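Local structure of ADP-ribosylation factor-binding protein GGA1 (Saccharomyces cerevisiae, 5CN2) at residues I49-L55 against W103-T109; N16-L21 against S113-S117. The protein may help regulate membrane traffic through the trans-Golgi network and binds ARF1 and ARF2, the chain here being its GAE (gamma-adaptin ear) domain. All coordinates share one frame; numbering follows the deposited sequence.

Interaction 1: residues I49-L55 against W103-T109; sequences ITNFALL and WKANYCT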
ATOM      1  N   ILE A  49       3.100  16.566  -2.253  1.00 42.59           N
ATOM      2  CA  ILE A  49       3.586  15.396  -2.979  1.00 40.59           C
ATOM      3  C   ILE A  49       2.713  15.206  -4.225  1.00 40.91           C
ATOM      4  O   ILE A  49       1.483  15.230  -4.151  1.00 40.18           O
ATOM      5  CB  ILE A  49       3.569  14.105  -2.097  1.00 40.25           C
ATOM      6  CG1 ILE A  49       4.639  14.185  -1.004  1.00 39.32           C
ATOM      7  CG2 ILE A  49       3.811  12.864  -2.939  1.00 38.65           C
ATOM      8  CD1 ILE A  49       4.501  13.167   0.117  1.00 38.29           C
ATOM      9  N   THR A  50       3.375  15.013  -5.367  1.00 40.56           N
ATOM     10  CA  THR A  50       2.737  14.910  -6.669  1.00 41.27           C
ATOM     11  C   THR A  50       3.218  13.671  -7.390  1.00 39.21           C
ATOM     12  O   THR A  50       4.266  13.089  -7.056  1.00 37.44           O
ATOM     13  CB  THR A  50       3.085  16.130  -7.581  1.00 46.64           C
ATOM     14  OG1 THR A  50       4.519  16.259  -7.718  1.00 45.90           O
ATOM     15  CG2 THR A  50       2.510  17.409  -7.002  1.00 44.91           C
ATOM     16  N   ASN A  51       2.443  13.290  -8.398  1.00 40.56           N
ATOM     17  CA  ASN A  51       2.758  12.161  -9.275  1.00 43.76           C
ATOM     18  C   ASN A  51       2.954  10.834  -8.537  1.00 42.57           C
ATOM     19  O   ASN A  51       3.771   9.996  -8.951  1.00 43.18           O
ATOM     20  CB  ASN A  51       3.995  12.476 -10.132  1.00 46.77           C
ATOM     21  CG  ASN A  51       3.819  13.727 -10.986  1.00 48.52           C
ATOM     22  OD1 ASN A  51       2.741  13.999 -11.497  1.00 48.28           O
ATOM     23  ND2 ASN A  51       4.896  14.479 -11.156  1.00 51.92           N
ATOM     24  N   PHE A  52       2.198  10.638  -7.453  1.00 39.63           N
ATOM     25  CA  PHE A  52       2.355   9.437  -6.649  1.00 34.75           C
ATOM     26  C   PHE A  52       1.890   8.204  -7.380  1.00 33.14           C
ATOM     27  O   PHE A  52       0.836   8.214  -8.000  1.00 35.35           O
ATOM     28  CB  PHE A  52       1.591   9.504  -5.333  1.00 33.44           C
ATOM     29  CG  PHE A  52       1.830   8.310  -4.468  1.00 33.20           C
ATOM     30  CD1 PHE A  52       2.919   8.271  -3.602  1.00 36.30           C
ATOM     31  CD2 PHE A  52       1.038   7.191  -4.586  1.00 36.11           C
ATOM     32  CE1 PHE A  52       3.175   7.147  -2.843  1.00 35.22           C
ATOM     33  CE2 PHE A  52       1.295   6.060  -3.837  1.00 37.57           C
ATOM     34  CZ  PHE A  52       2.356   6.050  -2.953  1.00 34.74           C
ATOM     35  N   ALA A  53       2.633   7.106  -7.237  1.00 31.91           N
ATOM     36  CA  ALA A  53       2.145   5.822  -7.717  1.00 30.97           C
ATOM     37  C   ALA A  53       2.799   4.671  -7.004  1.00 28.70           C
ATOM     38  O   ALA A  53       4.012   4.659  -6.828  1.00 24.31           O
ATOM     39  CB  ALA A  53       2.418   5.703  -9.225  1.00 33.26           C
ATOM     40  N   LEU A  54       1.987   3.673  -6.657  1.00 29.78           N
ATOM     41  CA  LEU A  54       2.450   2.456  -6.035  1.00 30.89           C
ATOM     42  C   LEU A  54       2.391   1.336  -7.044  1.00 29.68           C
ATOM     43  O   LEU A  54       1.395   1.203  -7.747  1.00 30.48           O
ATOM     44  CB  LEU A  54       1.558   2.056  -4.858  1.00 33.82           C
ATOM     45  CG  LEU A  54       2.090   0.851  -4.054  1.00 32.46           C
ATOM     46  CD1 LEU A  54       2.945   1.341  -2.895  1.00 33.56           C
ATOM     47  CD2 LEU A  54       0.955  -0.032  -3.578  1.00 33.40           C
ATOM     48  N   LEU A  55       3.461   0.541  -7.109  1.00 26.63           N
ATOM     49  CA  LEU A  55       3.524  -0.606  -7.989  1.00 26.66           C
ATOM     50  C   LEU A  55       3.693  -1.824  -7.115  1.00 27.25           C
ATOM     51  O   LEU A  55       4.369  -1.782  -6.090  1.00 26.37           O
ATOM     52  CB  LEU A  55       4.684  -0.514  -8.977  1.00 29.16           C
ATOM     53  CG  LEU A  55       4.573   0.461 -10.142  1.00 32.15           C
ATOM     54  CD1 LEU A  55       4.477   1.893  -9.673  1.00 32.51           C
ATOM     55  CD2 LEU A  55       5.786   0.312 -11.058  1.00 34.26           C
ATOM     56  N   TRP A 103       6.688  -4.161  -3.222  1.00 30.99           N
ATOM     57  CA  TRP A 103       6.038  -2.938  -3.607  1.00 28.14           C
ATOM     58  C   TRP A 103       7.077  -1.873  -3.890  1.00 27.86           C
ATOM     59  O   TRP A 103       8.187  -1.925  -3.387  1.00 28.47           O
ATOM     60  CB  TRP A 103       5.083  -2.465  -2.512  1.00 28.33           C
ATOM     61  CG  TRP A 103       5.752  -2.183  -1.237  1.00 30.43           C
ATOM     62  CD1 TRP A 103       5.921  -3.050  -0.190  1.00 31.21           C
ATOM     63  CD2 TRP A 103       6.396  -0.961  -0.851  1.00 30.23           C
ATOM     64  NE1 TRP A 103       6.620  -2.444   0.814  1.00 30.87           N
ATOM     65  CE2 TRP A 103       6.912  -1.156   0.446  1.00 29.41           C
ATOM     66  CE3 TRP A 103       6.579   0.283  -1.473  1.00 30.50           C
ATOM     67  CZ2 TRP A 103       7.600  -0.158   1.139  1.00 29.99           C
ATOM     68  CZ3 TRP A 103       7.264   1.289  -0.775  1.00 30.86           C
ATOM     69  CH2 TRP A 103       7.769   1.055   0.515  1.00 30.42           C
ATOM     70  N   LYS A 104       6.705  -0.898  -4.694  1.00 27.30           N
ATOM     71  CA  LYS A 104       7.571   0.225  -4.999  1.00 31.72           C
ATOM     72  C   LYS A 104       6.694   1.456  -5.170  1.00 31.98           C
ATOM     73  O   LYS A 104       5.604   1.344  -5.698  1.00 37.08           O
ATOM     74  CB  LYS A 104       8.369  -0.062  -6.273  1.00 35.86           C
ATOM     75  CG  LYS A 104       8.930   1.192  -6.961  1.00 42.11           C
ATOM     76  CD  LYS A 104      10.408   1.069  -7.304  1.00 44.74           C
ATOM     77  CE  LYS A 104      11.081   2.416  -7.390  1.00 43.35           C
ATOM     78  NZ  LYS A 104      12.545   2.273  -7.377  1.00 45.02           N
ATOM     79  N   ALA A 105       7.145   2.620  -4.701  1.00 34.02           N
ATOM     80  CA  ALA A 105       6.429   3.882  -4.938  1.00 32.66           C
ATOM     81  C   ALA A 105       7.323   4.930  -5.526  1.00 34.61           C
ATOM     82  O   ALA A 105       8.506   4.980  -5.217  1.00 35.67           O
ATOM     83  CB  ALA A 105       5.832   4.403  -3.668  1.00 32.95           C
ATOM     84  N   ASN A 106       6.751   5.745  -6.403  1.00 32.54           N
ATOM     85  CA  ASN A 106       7.424   6.877  -6.935  1.00 35.55           C
ATOM     86  C   ASN A 106       6.545   8.076  -6.754  1.00 34.29           C
ATOM     87  O   ASN A 106       5.318   7.979  -6.886  1.00 35.64           O
ATOM     88  CB  ASN A 106       7.741   6.694  -8.414  1.00 40.05           C
ATOM     89  CG  ASN A 106       8.762   5.614  -8.653  1.00 44.26           C
ATOM     90  OD1 ASN A 106       9.943   5.907  -8.899  1.00 47.24           O
ATOM     91  ND2 ASN A 106       8.326   4.352  -8.560  1.00 43.54           N
ATOM     92  N   TYR A 107       7.181   9.208  -6.479  1.00 30.84           N
ATOM     93  CA  TYR A 107       6.473  10.465  -6.350  1.00 33.94           C
ATOM     94  C   TYR A 107       7.444  11.597  -6.419  1.00 36.96           C
ATOM     95  O   TYR A 107       8.643  11.398  -6.264  1.00 39.61           O
ATOM     96  CB  TYR A 107       5.719  10.562  -5.017  1.00 33.39           C
ATOM     97  CG  TYR A 107       6.542  10.372  -3.772  1.00 30.68           C
ATOM     98  CD1 TYR A 107       6.778   9.111  -3.273  1.00 31.59           C
ATOM     99  CD2 TYR A 107       7.017  11.464  -3.050  1.00 34.51           C
ATOM    100  CE1 TYR A 107       7.491   8.917  -2.104  1.00 32.22           C
ATOM    101  CE2 TYR A 107       7.746  11.292  -1.884  1.00 33.40           C
ATOM    102  CZ  TYR A 107       7.980  10.012  -1.418  1.00 34.58           C
ATOM    103  OH  TYR A 107       8.705   9.821  -0.263  1.00 37.26           O
ATOM    104  N   CYS A 108       6.916  12.792  -6.633  1.00 39.70           N
ATOM    105  CA  CYS A 108       7.740  13.982  -6.651  1.00 44.14           C
ATOM    106  C   CYS A 108       7.309  14.874  -5.520  1.00 42.67           C
ATOM    107  O   CYS A 108       6.130  15.091  -5.307  1.00 50.12           O
ATOM    108  CB  CYS A 108       7.589  14.704  -7.994  1.00 44.66           C
ATOM    109  SG  CYS A 108       8.074  13.654  -9.371  1.00 57.44           S
ATOM    110  N   THR A 109       8.269  15.358  -4.767  1.00 45.03           N
ATOM    111  CA  THR A 109       8.029  16.401  -3.820  1.00 51.51           C
ATOM    112  C   THR A 109       8.709  17.630  -4.437  1.00 56.79           C
ATOM    113  O   THR A 109       9.218  17.543  -5.557  1.00 61.89           O
ATOM    114  CB  THR A 109       8.593  16.000  -2.447  1.00 55.21           C
ATOM    115  OG1 THR A 109       7.876  16.706  -1.421  1.00 55.16           O
ATOM    116  CG2 THR A 109      10.124  16.268  -2.372  1.00 57.55           C
TER
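Two groups of Thr50 grip the carbonyl oxygen of Cys108. Thr50 N donates to Cys108 O over 2.8 Å, nearly straight on, while the hydroxyl Thr50 OG1, 3.1 Å from Cys108 O, comes in from above the carbonyl plane. A chi1 of 56°, which sets OG1 between the backbone N and the carbonyl carbon, turns it back to this oxygen and brings it against Cys108 CB. Cys108 N returns a bond of 2.7 Å to Thr50 O. Antiparallel pairing resumes with the hydrogen-bonded pairs Ala53-Asn106 and Leu55-Lys104, the directions of strands 52-55 and 103-109 being 166° apart. Between Thr50 and Ala53 the register slips by one residue, a beta bulge where the chain turns a corner at Asn51.

Ile49, Phe52, Leu54, Trp103, Ala105 and Tyr107 make up the apolar side of the contact. Ile49 and Phe52 lie side by side against the same side of the Tyr107 ring, both oblique to it, Ile49 CG2 3.5 Å from Tyr107 CD2 and Phe52 CD1 4.0 Å from Tyr107 CD1. With its CG anti to the backbone N (chi1 -176°), Phe52 also lays CE1 and CZ against the methyl of Ala105. A serine in place of Tyr107 would probably leave a gap beside Ile49 CG2 and the Phe52 ring, and take from Leu21 one of its neighbours. Further along, Leu54 CD1 meets the six-membered ring of Trp103 at CE3, 4.0 Å away.

Strand 52-56 is an outer strand of the three-stranded sheet, and strand 99-109 is the middle one, bonded on its other side to strand 112-122. The apolar side chains face the five-stranded sheet, where Phe52 meets the ring of Tyr41 and both Phe52 and Tyr107 touch Leu21, closing part of the beta-sandwich core of this ear domain.

Interaction 2: residues N16-L21 against S113-S117; sequences NQSDHL and SKEES
No backbone bond joins residues 16-21 to 113-117, whose nearest CA atoms, those of Ser18 and Glu116, are 8.2 Å apart, so side chains and a water span the gap. On the first segment the turn is closed by its own backbone, Ser18 N donating to Leu21 O. Glu116 carries most of the contact. Its CG stands anti to the carbonyl carbon (chi1 -64°) and the chain is extended beyond it, carrying the carboxylate across to the turn. There Ser18 OG donates to Glu116 OE2 at 2.7 Å, although the position of this oxygen is less certain. A weak bond of 3.4 Å from Leu21 N to Ser18 OG ties the same hydroxyl to the turn. Beside the other carboxylate oxygen, a water lies 2.6 Å from Glu116 OE1 and 2.8 Å from Leu21 O, bridging carboxylate and turn. Leu21 CD2 packs 3.6 Å from Glu116 OE1, an apolar flank to the polar cluster.

At the other end Lys114 bends at chi3 and chi4 and lays its CE over one face of the His20 imidazole, a CH-pi contact with CE 4.0 Å from the ring centroid and offset toward the rim. Its NZ is held by a salt bridge to Asp112.

The contact lies at the surface and spans the two sheets of the sandwich: residues 18-20 form the turn of a beta hairpin between strand 13-17, an outermost strand of the five-stranded sheet, and strand 21-29, whereas strand 112-122 borders the three-stranded sheet beside strand 99-109, whose Tyr107 packs against both Leu21 and Lys114.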
ATOM      1  N   ASN A  16       4.982   1.275   5.397  1.00 35.68           N
ATOM      2  CA  ASN A  16       6.214   2.041   5.317  1.00 36.85           C
ATOM      3  C   ASN A  16       6.051   3.455   5.865  1.00 37.36           C
ATOM      4  O   ASN A  16       5.004   4.095   5.704  1.00 38.02           O
ATOM      5  CB  ASN A  16       6.706   2.112   3.875  1.00 36.67           C
ATOM      6  CG  ASN A  16       8.154   2.537   3.787  1.00 39.02           C
ATOM      7  OD1 ASN A  16       8.488   3.558   3.187  1.00 45.31           O
ATOM      8  ND2 ASN A  16       9.015   1.777   4.419  1.00 38.09           N
ATOM      9  N   GLN A  17       7.101   3.925   6.515  1.00 38.57           N
ATOM     10  CA  GLN A  17       7.162   5.281   6.996  1.00 45.30           C
ATOM     11  C   GLN A  17       8.542   5.863   6.703  1.00 42.14           C
ATOM     12  O   GLN A  17       9.523   5.397   7.242  1.00 40.97           O
ATOM     13  CB  GLN A  17       6.840   5.335   8.508  1.00 47.81           C
ATOM     14  CG  GLN A  17       6.431   6.738   8.958  1.00 51.71           C
ATOM     15  CD  GLN A  17       5.432   6.756  10.099  1.00 53.00           C
ATOM     16  OE1 GLN A  17       5.269   5.767  10.826  1.00 57.42           O
ATOM     17  NE2 GLN A  17       4.745   7.887  10.257  1.00 53.12           N
ATOM     18  N   SER A  18       8.593   6.846   5.806  1.00 43.02           N
ATOM     19  CA  SER A  18       9.809   7.594   5.502  1.00 42.01           C
ATOM     20  C   SER A  18       9.632   8.942   6.189  1.00 45.96           C
ATOM     21  O   SER A  18       8.790   9.072   7.083  1.00 41.61           O
ATOM     22  CB  SER A  18      10.000   7.734   3.980  1.00 43.18           C
ATOM     23  OG  SER A  18       8.884   8.343   3.329  1.00 43.19           O
ATOM     24  N   ASP A  19      10.411   9.949   5.801  1.00 51.96           N
ATOM     25  CA  ASP A  19      10.271  11.282   6.406  1.00 51.96           C
ATOM     26  C   ASP A  19       9.149  12.101   5.767  1.00 51.56           C
ATOM     27  O   ASP A  19       8.653  13.038   6.366  1.00 53.54           O
ATOM     28  CB  ASP A  19      11.583  12.052   6.292  1.00 57.40           C
ATOM     29  CG  ASP A  19      12.699  11.410   7.086  1.00 60.91           C
ATOM     30  OD1 ASP A  19      12.395  10.783   8.124  1.00 61.16           O
ATOM     31  OD2 ASP A  19      13.874  11.540   6.670  1.00 63.67           O
ATOM     32  N   HIS A  20       8.753  11.729   4.554  1.00 51.66           N
ATOM     33  CA  HIS A  20       7.763  12.468   3.776  1.00 49.37           C
ATOM     34  C   HIS A  20       6.410  11.793   3.657  1.00 45.34           C
ATOM     35  O   HIS A  20       5.431  12.453   3.347  1.00 44.39           O
ATOM     36  CB  HIS A  20       8.301  12.640   2.365  1.00 50.22           C
ATOM     37  CG  HIS A  20       9.695  13.144   2.341  1.00 54.26           C
ATOM     38  ND1 HIS A  20      10.001  14.463   2.090  1.00 56.94           N
ATOM     39  CD2 HIS A  20      10.870  12.522   2.595  1.00 58.11           C
ATOM     40  CE1 HIS A  20      11.309  14.627   2.156  1.00 59.41           C
ATOM     41  NE2 HIS A  20      11.860  13.465   2.467  1.00 62.72           N
ATOM     42  N   LEU A  21       6.364  10.483   3.870  1.00 41.15           N
ATOM     43  CA  LEU A  21       5.227   9.686   3.466  1.00 39.18           C
ATOM     44  C   LEU A  21       5.005   8.522   4.418  1.00 36.80           C
ATOM     45  O   LEU A  21       5.961   7.857   4.827  1.00 37.36           O
ATOM     46  CB  LEU A  21       5.489   9.129   2.072  1.00 41.49           C
ATOM     47  CG  LEU A  21       4.367   8.287   1.478  1.00 43.18           C
ATOM     48  CD1 LEU A  21       3.191   9.165   1.103  1.00 43.75           C
ATOM     49  CD2 LEU A  21       4.856   7.532   0.253  1.00 46.57           C
ATOM     50  N   SER A 113      12.847  13.974  -6.783  1.00 40.00           N
ATOM     51  CA  SER A 113      12.067  12.869  -7.327  1.00 41.86           C
ATOM     52  C   SER A 113      12.435  11.625  -6.538  1.00 43.22           C
ATOM     53  O   SER A 113      13.604  11.214  -6.535  1.00 43.17           O
ATOM     54  CB  SER A 113      12.379  12.673  -8.807  1.00 41.83           C
ATOM     55  OG  SER A 113      11.496  11.751  -9.398  1.00 41.22           O
ATOM     56  N   LYS A 114      11.458  11.034  -5.851  1.00 42.63           N
ATOM     57  CA  LYS A 114      11.769  10.024  -4.835  1.00 42.71           C
ATOM     58  C   LYS A 114      11.185   8.688  -5.152  1.00 38.61           C
ATOM     59  O   LYS A 114      10.209   8.577  -5.899  1.00 42.89           O
ATOM     60  CB  LYS A 114      11.312  10.476  -3.452  1.00 42.99           C
ATOM     61  CG  LYS A 114      11.737  11.902  -3.150  1.00 46.11           C
ATOM     62  CD  LYS A 114      11.438  12.299  -1.720  1.00 48.59           C
ATOM     63  CE  LYS A 114      12.666  12.245  -0.827  1.00 51.54           C
ATOM     64  NZ  LYS A 114      13.286  13.587  -0.721  1.00 50.57           N
ATOM     65  N   GLU A 115      11.817   7.675  -4.575  1.00 34.99           N
ATOM     66  CA  GLU A 115      11.452   6.285  -4.736  1.00 35.15           C
ATOM     67  C   GLU A 115      11.526   5.683  -3.355  1.00 37.72           C
ATOM     68  O   GLU A 115      12.392   6.054  -2.546  1.00 40.03           O
ATOM     69  CB  GLU A 115      12.443   5.550  -5.650  1.00 34.08           C
ATOM     70  N   GLU A 116      10.610   4.777  -3.065  1.00 38.22           N
ATOM     71  CA  GLU A 116      10.646   3.989  -1.841  1.00 37.52           C
ATOM     72  C   GLU A 116      10.208   2.612  -2.251  1.00 35.60           C
ATOM     73  O   GLU A 116       9.397   2.472  -3.142  1.00 34.92           O
ATOM     74  CB  GLU A 116       9.677   4.536  -0.800  1.00 40.77           C
ATOM     75  CG  GLU A 116       9.998   5.944  -0.310  1.00 42.28           C
ATOM     76  CD  GLU A 116       8.868   6.549   0.500  1.00 43.26           C
ATOM     77  OE1 GLU A 116       7.961   5.788   0.908  1.00 43.75           O
ATOM     78  OE2 GLU A 116       8.882   7.782   0.723  1.00 43.87           O
ATOM     79  N   SER A 117      10.747   1.593  -1.609  1.00 35.70           N
ATOM     80  CA  SER A 117      10.490   0.241  -2.035  1.00 36.49           C
ATOM     81  C   SER A 117      10.713  -0.706  -0.897  1.00 34.69           C
ATOM     82  O   SER A 117      11.437  -0.403   0.019  1.00 33.53           O
ATOM     83  CB  SER A 117      11.393  -0.122  -3.217  1.00 35.95           C
ATOM     84  OG  SER A 117      12.727  -0.363  -2.800  1.00 37.92           O
TER
HETATM   85  O   HOH W   1       6.536   5.779   3.064  1.00 39.54           O

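Interactions 1 and 2 lie side by side, their centres about 8 Å apart, with interaction 1 nested along the chain inside the loop that interaction 2 closes. Neighbouring strands 99-109 and 112-122 join them: Ala105 N lies 2.7 Å from Glu116 O, a probable hydrogen bond, and Trp103 CZ3 packs 3.4 Å from the same oxygen. Tyr107 OH also approaches the Glu116 carboxylate, though too closely for its exact geometry to be trusted. Ile49 CD1 also comes within 3.4 Å of His20 O. Interaction 1 thus builds pairing within one sheet, and interaction 2 fastens that sheet's border strand to the turn after strand 13-17 of the other.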